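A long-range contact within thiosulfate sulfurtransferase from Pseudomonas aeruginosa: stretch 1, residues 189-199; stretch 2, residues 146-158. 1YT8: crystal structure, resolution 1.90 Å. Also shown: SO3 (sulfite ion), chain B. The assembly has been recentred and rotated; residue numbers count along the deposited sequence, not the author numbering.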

ATOM      1  N   VAL A 189     -19.116   4.300  20.574  1.00 14.32           N
ATOM      2  CA  VAL A 189     -18.501   4.284  19.257  1.00 13.07           C
ATOM      3  C   VAL A 189     -17.518   3.125  19.271  1.00 14.37           C
ATOM      4  O   VAL A 189     -16.613   3.067  20.109  1.00 14.84           O
ATOM      5  CB  VAL A 189     -17.771   5.610  18.942  1.00 12.69           C
ATOM      6  CG1 VAL A 189     -16.985   5.485  17.634  1.00 13.50           C
ATOM      7  CG2 VAL A 189     -18.790   6.735  18.813  1.00 13.56           C
ATOM      8  N   ILE A 190     -17.733   2.187  18.357  1.00 13.18           N
ATOM      9  CA  ILE A 190     -16.899   1.000  18.233  1.00 13.32           C
ATOM     10  C   ILE A 190     -16.241   1.035  16.858  1.00 12.71           C
ATOM     11  O   ILE A 190     -16.925   1.200  15.849  1.00 15.06           O
ATOM     12  CB  ILE A 190     -17.761  -0.273  18.355  1.00 11.49           C
ATOM     13  CG1 ILE A 190     -18.454  -0.297  19.722  1.00 12.91           C
ATOM     14  CG2 ILE A 190     -16.897  -1.514  18.166  1.00 13.91           C
ATOM     15  CD1 ILE A 190     -19.516  -1.375  19.860  1.00 13.68           C
ATOM     16  N   VAL A 191     -14.919   0.898  16.819  1.00 12.56           N
ATOM     17  CA  VAL A 191     -14.190   0.920  15.551  1.00 11.59           C
ATOM     18  C   VAL A 191     -13.656  -0.474  15.227  1.00 12.42           C
ATOM     19  O   VAL A 191     -13.092  -1.144  16.094  1.00 15.13           O
ATOM     20  CB  VAL A 191     -12.983   1.903  15.600  1.00 11.41           C
ATOM     21  CG1 VAL A 191     -12.319   1.979  14.225  1.00 11.14           C
ATOM     22  CG2 VAL A 191     -13.440   3.298  16.051  1.00  9.16           C
ATOM     23  N   ASN A 192     -13.838  -0.915  13.982  1.00 11.40           N
ATOM     24  CA  ASN A 192     -13.341  -2.224  13.580  1.00 12.42           C
ATOM     25  C   ASN A 192     -12.585  -2.148  12.265  1.00 12.51           C
ATOM     26  O   ASN A 192     -12.657  -1.160  11.542  1.00 13.52           O
ATOM     27  CB  ASN A 192     -14.489  -3.234  13.392  1.00 12.56           C
ATOM     28  CG  ASN A 192     -15.171  -3.109  12.026  1.00 13.60           C
ATOM     29  OD1 ASN A 192     -16.108  -2.329  11.850  1.00 11.89           O
ATOM     30  ND2 ASN A 192     -14.684  -3.874  11.047  1.00 11.18           N
ATOM     31  N   CYS A 193     -11.838  -3.206  11.987  1.00 11.78           N
ATOM     32  CA  CYS A 193     -11.138  -3.361  10.728  1.00 11.86           C
ATOM     33  C   CYS A 193     -11.219  -4.871  10.548  1.00 12.67           C
ATOM     34  O   CYS A 193     -12.088  -5.502  11.163  1.00 11.14           O
ATOM     35  CB  CYS A 193      -9.692  -2.829  10.783  1.00 11.75           C
ATOM     36  SG  CYS A 193      -8.451  -3.801  11.647  1.00 18.07           S
ATOM     37  N   ALA A 194     -10.363  -5.457   9.720  1.00 12.60           N
ATOM     38  CA  ALA A 194     -10.381  -6.899   9.515  1.00 14.52           C
ATOM     39  C   ALA A 194      -9.656  -7.623  10.640  1.00 15.45           C
ATOM     40  O   ALA A 194     -10.087  -8.680  11.102  1.00 13.51           O
ATOM     41  CB  ALA A 194      -9.749  -7.242   8.174  1.00 14.17           C
ATOM     42  N   GLY A 195      -8.545  -7.039  11.069  1.00 15.12           N
ATOM     43  CA  GLY A 195      -7.771  -7.624  12.142  1.00 13.18           C
ATOM     44  C   GLY A 195      -7.792  -6.726  13.360  1.00 13.37           C
ATOM     45  O   GLY A 195      -8.815  -6.617  14.044  1.00 13.64           O
ATOM     46  N   ARG A 196      -6.670  -6.057  13.611  1.00 12.68           N
ATOM     47  CA  ARG A 196      -6.532  -5.185  14.773  1.00 14.55           C
ATOM     48  C   ARG A 196      -6.002  -3.779  14.489  1.00 12.04           C
ATOM     49  O   ARG A 196      -6.507  -2.799  15.029  1.00 13.21           O
ATOM     50  CB  ARG A 196      -5.576  -5.829  15.785  1.00 15.13           C
ATOM     51  CG  ARG A 196      -6.009  -7.173  16.338  1.00 15.43           C
ATOM     52  CD  ARG A 196      -4.828  -7.891  16.982  1.00 16.10           C
ATOM     53  NE  ARG A 196      -4.129  -7.053  17.951  1.00 14.92           N
ATOM     54  CZ  ARG A 196      -4.612  -6.711  19.141  1.00 16.98           C
ATOM     55  NH1 ARG A 196      -5.809  -7.138  19.524  1.00 15.69           N
ATOM     56  NH2 ARG A 196      -3.890  -5.942  19.951  1.00 14.07           N
ATOM     57  N   THR A 197      -4.989  -3.688  13.634  1.00 12.70           N
ATOM     58  CA  THR A 197      -4.322  -2.414  13.375  1.00 11.20           C
ATOM     59  C   THR A 197      -5.143  -1.152  13.201  1.00 11.42           C
ATOM     60  O   THR A 197      -5.050  -0.243  14.023  1.00 11.66           O
ATOM     61  CB  THR A 197      -3.362  -2.524  12.186  1.00 13.58           C
ATOM     62  OG1 THR A 197      -2.579  -3.716  12.322  1.00 10.13           O
ATOM     63  CG2 THR A 197      -2.422  -1.316  12.160  1.00 11.77           C
ATOM     64  N   ARG A 198      -5.929  -1.071  12.134  1.00  9.97           N
ATOM     65  CA  ARG A 198      -6.720   0.132  11.910  1.00 11.59           C
ATOM     66  C   ARG A 198      -7.772   0.390  12.989  1.00 10.43           C
ATOM     67  O   ARG A 198      -8.169   1.536  13.198  1.00 12.44           O
ATOM     68  CB  ARG A 198      -7.341   0.091  10.507  1.00 11.19           C
ATOM     69  CG  ARG A 198      -6.311   0.410   9.413  1.00  9.05           C
ATOM     70  CD  ARG A 198      -6.797   0.073   8.003  1.00 13.75           C
ATOM     71  NE  ARG A 198      -6.953  -1.366   7.815  1.00 12.62           N
ATOM     72  CZ  ARG A 198      -7.291  -1.945   6.665  1.00 14.96           C
ATOM     73  NH1 ARG A 198      -7.510  -1.212   5.579  1.00 11.40           N
ATOM     74  NH2 ARG A 198      -7.426  -3.260   6.605  1.00 12.74           N
ATOM     75  N   SER A 199      -8.209  -0.654  13.691  1.00 11.10           N
ATOM     76  CA  SER A 199      -9.198  -0.459  14.753  1.00 11.75           C
ATOM     77  C   SER A 199      -8.536   0.190  15.967  1.00 10.30           C
ATOM     78  O   SER A 199      -9.154   1.006  16.655  1.00 12.50           O
ATOM     79  CB  SER A 199      -9.863  -1.785  15.159  1.00  9.30           C
ATOM     80  OG  SER A 199      -8.995  -2.617  15.916  1.00 12.86           O
TER
HETATM   81  S   SO3 B 540      -6.967  -4.245  10.376  1.00 26.35           S
HETATM   82  O1  SO3 B 540      -7.791  -4.602   9.198  1.00 22.06           O
HETATM   83  O2  SO3 B 540      -6.051  -5.347  10.737  1.00 28.52           O
HETATM   84  O3  SO3 B 540      -6.220  -2.974  10.177  1.00 20.72           O
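Stretch 2, residues 146-158: EAVILDARRFDEY

Stretch 2 lies beside stretch 1 as a neighbouring parallel β-strand, continues through a short loop and then enters a helix. Strand 147–151 runs in the same direction as strand 189–192, with their axes 4.6 Å apart at closest approach and crossing at −25°. Residues pair in register from Val189 with Val148 to Asn192 with Asp151, and the contact as a whole buries 713 Å², both sides summed.

At the start of stretch 1, Val189 pairs with Val148, and its side chain shares a face of the sheet with those of Val148 and Leu150. Val189 CG2 lies 4.1 Å from Val148 CG2, and Val189 CG1 packs 3.8 Å from Leu150 CD1. Ile190, paired with Ile149 at a CA–CA distance of 4.7 Å, uses both of its backbone polar groups toward stretch 2: Ile190 N donates to Val148 O (2.9 Å), and Ile190 O accepts from Leu150 N (2.7 Å). Its side chain lies on the other face, where Ile190 CB is 4.3 Å from Ile149 CG1. Val191 returns to the first face; its CG1 reaches Ala152 CB at 4.0 Å, while Val191 CA makes a CA-H···O contact with Leu150 O (3.2 Å).

Asn192 continues the parallel ladder, with its N donating to Leu150 O (2.9 Å) and its O accepting from Ala152 N (2.9 Å). Its p rotamer brings the amide near stretch 2, so that Asn192 ND2 donates to Asp151 OD2 at 3.1 Å. A water donates to both Asp151 OD2 and Asn192 OD1, adding a second link between the paired side chains. Asp151 in turn holds Arg153 through a salt bridge, with Arg153 NH2 2.8 Å from Asp151 OD2.

Beyond the strand, Cys193 CB lies 3.8 Å from Arg153 CG, and Ala194 N is 3.4 Å from Arg153 CD. Cys193 SG is bonded covalently to the sulfite S (2.0 Å). Gly195, Arg196 and Thr197 make no contact with stretch 2 as the chain turns around the sulfite.

Contact resumes at Arg198, in the helix, whose CB lies 4.2 Å from Ala152 CB. Its guanidinium forms a two-pronged salt bridge with Glu157, NH1 to OE1 at 2.8 Å and NH2 to OE2 at 3.0 Å, while Arg153 CG covers one face, 3.5 Å from Arg198 CZ. Arg198 NE also donates to sulfite O3 (2.9 Å), so this side chain connects the ligand to the helix of stretch 2. Ser199 makes no contact with stretch 2.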

ATOM      1  N   GLU A 146     -27.417   1.569  22.215  1.00 21.56           N
ATOM      2  CA  GLU A 146     -27.149   2.779  21.456  1.00 22.04           C
ATOM      3  C   GLU A 146     -25.649   2.785  21.199  1.00 19.75           C
ATOM      4  O   GLU A 146     -24.852   3.185  22.055  1.00 16.46           O
ATOM      5  CB  GLU A 146     -27.540   4.024  22.253  1.00 25.63           C
ATOM      6  CG  GLU A 146     -27.250   5.328  21.516  1.00 27.42           C
ATOM      7  CD  GLU A 146     -27.729   6.541  22.286  1.00 34.01           C
ATOM      8  OE1 GLU A 146     -27.315   6.699  23.454  1.00 36.03           O
ATOM      9  OE2 GLU A 146     -28.516   7.342  21.726  1.00 37.23           O
ATOM     10  N   ALA A 147     -25.272   2.317  20.016  1.00 17.17           N
ATOM     11  CA  ALA A 147     -23.873   2.243  19.645  1.00 15.22           C
ATOM     12  C   ALA A 147     -23.760   2.169  18.137  1.00 13.70           C
ATOM     13  O   ALA A 147     -24.650   1.651  17.469  1.00 17.06           O
ATOM     14  CB  ALA A 147     -23.236   1.001  20.265  1.00 14.84           C
ATOM     15  N   VAL A 148     -22.669   2.699  17.604  1.00 13.92           N
ATOM     16  CA  VAL A 148     -22.436   2.635  16.170  1.00 13.65           C
ATOM     17  C   VAL A 148     -21.111   1.922  15.973  1.00 13.78           C
ATOM     18  O   VAL A 148     -20.186   2.078  16.774  1.00 15.67           O
ATOM     19  CB  VAL A 148     -22.391   4.041  15.516  1.00 12.91           C
ATOM     20  CG1 VAL A 148     -23.769   4.691  15.607  1.00 15.12           C
ATOM     21  CG2 VAL A 148     -21.339   4.912  16.182  1.00 15.65           C
ATOM     22  N   ILE A 149     -21.037   1.101  14.932  1.00 12.82           N
ATOM     23  CA  ILE A 149     -19.822   0.361  14.624  1.00 12.18           C
ATOM     24  C   ILE A 149     -19.276   0.976  13.346  1.00 12.51           C
ATOM     25  O   ILE A 149     -19.919   0.923  12.297  1.00 12.39           O
ATOM     26  CB  ILE A 149     -20.122  -1.141  14.415  1.00 12.91           C
ATOM     27  CG1 ILE A 149     -20.793  -1.705  15.675  1.00 12.99           C
ATOM     28  CG2 ILE A 149     -18.827  -1.905  14.125  1.00 14.99           C
ATOM     29  CD1 ILE A 149     -21.133  -3.190  15.610  1.00 12.86           C
ATOM     30  N   LEU A 150     -18.095   1.575  13.450  1.00 11.88           N
ATOM     31  CA  LEU A 150     -17.465   2.237  12.313  1.00 12.88           C
ATOM     32  C   LEU A 150     -16.295   1.412  11.789  1.00 12.61           C
ATOM     33  O   LEU A 150     -15.375   1.076  12.538  1.00 13.21           O
ATOM     34  CB  LEU A 150     -16.989   3.628  12.730  1.00 11.77           C
ATOM     35  CG  LEU A 150     -18.026   4.437  13.525  1.00 15.51           C
ATOM     36  CD1 LEU A 150     -17.458   5.810  13.843  1.00 13.50           C
ATOM     37  CD2 LEU A 150     -19.322   4.569  12.735  1.00 12.95           C
ATOM     38  N   ASP A 151     -16.344   1.096  10.498  1.00 12.25           N
ATOM     39  CA  ASP A 151     -15.319   0.297   9.833  1.00 11.09           C
ATOM     40  C   ASP A 151     -14.263   1.225   9.231  1.00  9.92           C
ATOM     41  O   ASP A 151     -14.553   1.984   8.301  1.00 13.05           O
ATOM     42  CB  ASP A 151     -15.979  -0.543   8.742  1.00 12.03           C
ATOM     43  CG  ASP A 151     -15.113  -1.687   8.285  1.00 10.72           C
ATOM     44  OD1 ASP A 151     -13.930  -1.444   7.968  1.00 13.76           O
ATOM     45  OD2 ASP A 151     -15.623  -2.829   8.235  1.00 13.87           O
ATOM     46  N   ALA A 152     -13.039   1.146   9.753  1.00 10.38           N
ATOM     47  CA  ALA A 152     -11.937   2.016   9.326  1.00 10.04           C
ATOM     48  C   ALA A 152     -11.149   1.629   8.076  1.00 10.27           C
ATOM     49  O   ALA A 152     -10.173   2.300   7.730  1.00 13.23           O
ATOM     50  CB  ALA A 152     -10.965   2.208  10.495  1.00 11.08           C
ATOM     51  N   ARG A 153     -11.562   0.565   7.398  1.00 10.73           N
ATOM     52  CA  ARG A 153     -10.866   0.109   6.197  1.00  9.70           C
ATOM     53  C   ARG A 153     -11.335   0.853   4.948  1.00 10.40           C
ATOM     54  O   ARG A 153     -12.150   1.773   5.026  1.00 10.54           O
ATOM     55  CB  ARG A 153     -11.110  -1.390   5.997  1.00  7.21           C
ATOM     56  CG  ARG A 153     -10.689  -2.263   7.176  1.00 10.85           C
ATOM     57  CD  ARG A 153     -11.147  -3.694   6.956  1.00 10.10           C
ATOM     58  NE  ARG A 153     -12.603  -3.816   7.041  1.00 10.05           N
ATOM     59  CZ  ARG A 153     -13.296  -4.824   6.517  1.00 11.14           C
ATOM     60  NH1 ARG A 153     -12.669  -5.798   5.863  1.00 11.69           N
ATOM     61  NH2 ARG A 153     -14.615  -4.859   6.644  1.00 12.14           N
ATOM     62  N   ARG A 154     -10.808   0.456   3.792  1.00 11.87           N
ATOM     63  CA  ARG A 154     -11.227   1.069   2.531  1.00 13.38           C
ATOM     64  C   ARG A 154     -12.666   0.625   2.297  1.00 13.24           C
ATOM     65  O   ARG A 154     -13.075  -0.426   2.775  1.00 12.56           O
ATOM     66  CB  ARG A 154     -10.378   0.571   1.358  1.00 14.19           C
ATOM     67  CG  ARG A 154      -8.916   0.978   1.384  1.00 15.66           C
ATOM     68  CD  ARG A 154      -8.280   0.677   0.025  1.00 19.79           C
ATOM     69  NE  ARG A 154      -8.526  -0.701  -0.395  1.00 20.23           N
ATOM     70  CZ  ARG A 154      -7.749  -1.735  -0.088  1.00 24.64           C
ATOM     71  NH1 ARG A 154      -6.656  -1.560   0.643  1.00 24.29           N
ATOM     72  NH2 ARG A 154      -8.075  -2.952  -0.500  1.00 24.41           N
ATOM     73  N   PHE A 155     -13.426   1.410   1.543  1.00 14.83           N
ATOM     74  CA  PHE A 155     -14.817   1.060   1.274  1.00 13.96           C
ATOM     75  C   PHE A 155     -14.957  -0.309   0.598  1.00 12.95           C
ATOM     76  O   PHE A 155     -15.897  -1.050   0.891  1.00 13.77           O
ATOM     77  CB  PHE A 155     -15.479   2.129   0.402  1.00 14.66           C
ATOM     78  CG  PHE A 155     -16.959   1.933   0.229  1.00 15.91           C
ATOM     79  CD1 PHE A 155     -17.821   2.051   1.318  1.00 16.99           C
ATOM     80  CD2 PHE A 155     -17.490   1.599  -1.013  1.00 16.66           C
ATOM     81  CE1 PHE A 155     -19.189   1.837   1.175  1.00 18.26           C
ATOM     82  CE2 PHE A 155     -18.855   1.383  -1.171  1.00 18.34           C
ATOM     83  CZ  PHE A 155     -19.709   1.501  -0.073  1.00 17.70           C
ATOM     84  N   ASP A 156     -14.036  -0.656  -0.301  1.00 14.10           N
ATOM     85  CA  ASP A 156     -14.131  -1.955  -0.972  1.00 14.62           C
ATOM     86  C   ASP A 156     -13.938  -3.126  -0.005  1.00 14.23           C
ATOM     87  O   ASP A 156     -14.498  -4.207  -0.206  1.00 15.08           O
ATOM     88  CB  ASP A 156     -13.130  -2.060  -2.131  1.00 17.16           C
ATOM     89  CG  ASP A 156     -11.686  -1.934  -1.682  1.00 20.12           C
ATOM     90  OD1 ASP A 156     -11.238  -0.799  -1.422  1.00 26.75           O
ATOM     91  OD2 ASP A 156     -11.000  -2.971  -1.589  1.00 22.86           O
ATOM     92  N   GLU A 157     -13.145  -2.921   1.042  1.00 15.22           N
ATOM     93  CA  GLU A 157     -12.933  -3.977   2.027  1.00 12.05           C
ATOM     94  C   GLU A 157     -14.219  -4.151   2.818  1.00 11.25           C
ATOM     95  O   GLU A 157     -14.674  -5.272   3.062  1.00 12.39           O
ATOM     96  CB  GLU A 157     -11.796  -3.608   2.975  1.00 13.51           C
ATOM     97  CG  GLU A 157     -10.416  -3.684   2.351  1.00 14.87           C
ATOM     98  CD  GLU A 157      -9.337  -3.209   3.302  1.00 14.93           C
ATOM     99  OE1 GLU A 157      -9.141  -1.980   3.406  1.00 15.74           O
ATOM    100  OE2 GLU A 157      -8.698  -4.064   3.953  1.00 13.02           O
ATOM    101  N   TYR A 158     -14.797  -3.023   3.221  1.00 12.10           N
ATOM    102  CA  TYR A 158     -16.045  -3.008   3.977  1.00 11.02           C
ATOM    103  C   TYR A 158     -17.145  -3.705   3.177  1.00 12.08           C
ATOM    104  O   TYR A 158     -17.974  -4.425   3.735  1.00 12.61           O
ATOM    105  CB  TYR A 158     -16.431  -1.553   4.282  1.00 11.72           C
ATOM    106  CG  TYR A 158     -17.876  -1.337   4.672  1.00 12.45           C
ATOM    107  CD1 TYR A 158     -18.314  -1.550   5.983  1.00 13.38           C
ATOM    108  CD2 TYR A 158     -18.812  -0.933   3.721  1.00 13.24           C
ATOM    109  CE1 TYR A 158     -19.658  -1.360   6.331  1.00 13.64           C
ATOM    110  CE2 TYR A 158     -20.149  -0.744   4.055  1.00 13.50           C
ATOM    111  CZ  TYR A 158     -20.566  -0.959   5.356  1.00 12.95           C
ATOM    112  OH  TYR A 158     -21.897  -0.788   5.668  1.00 13.60           O
TER
HETATM  113  O   HOH W   1     -17.890  -3.355   9.564  1.00 11.60           O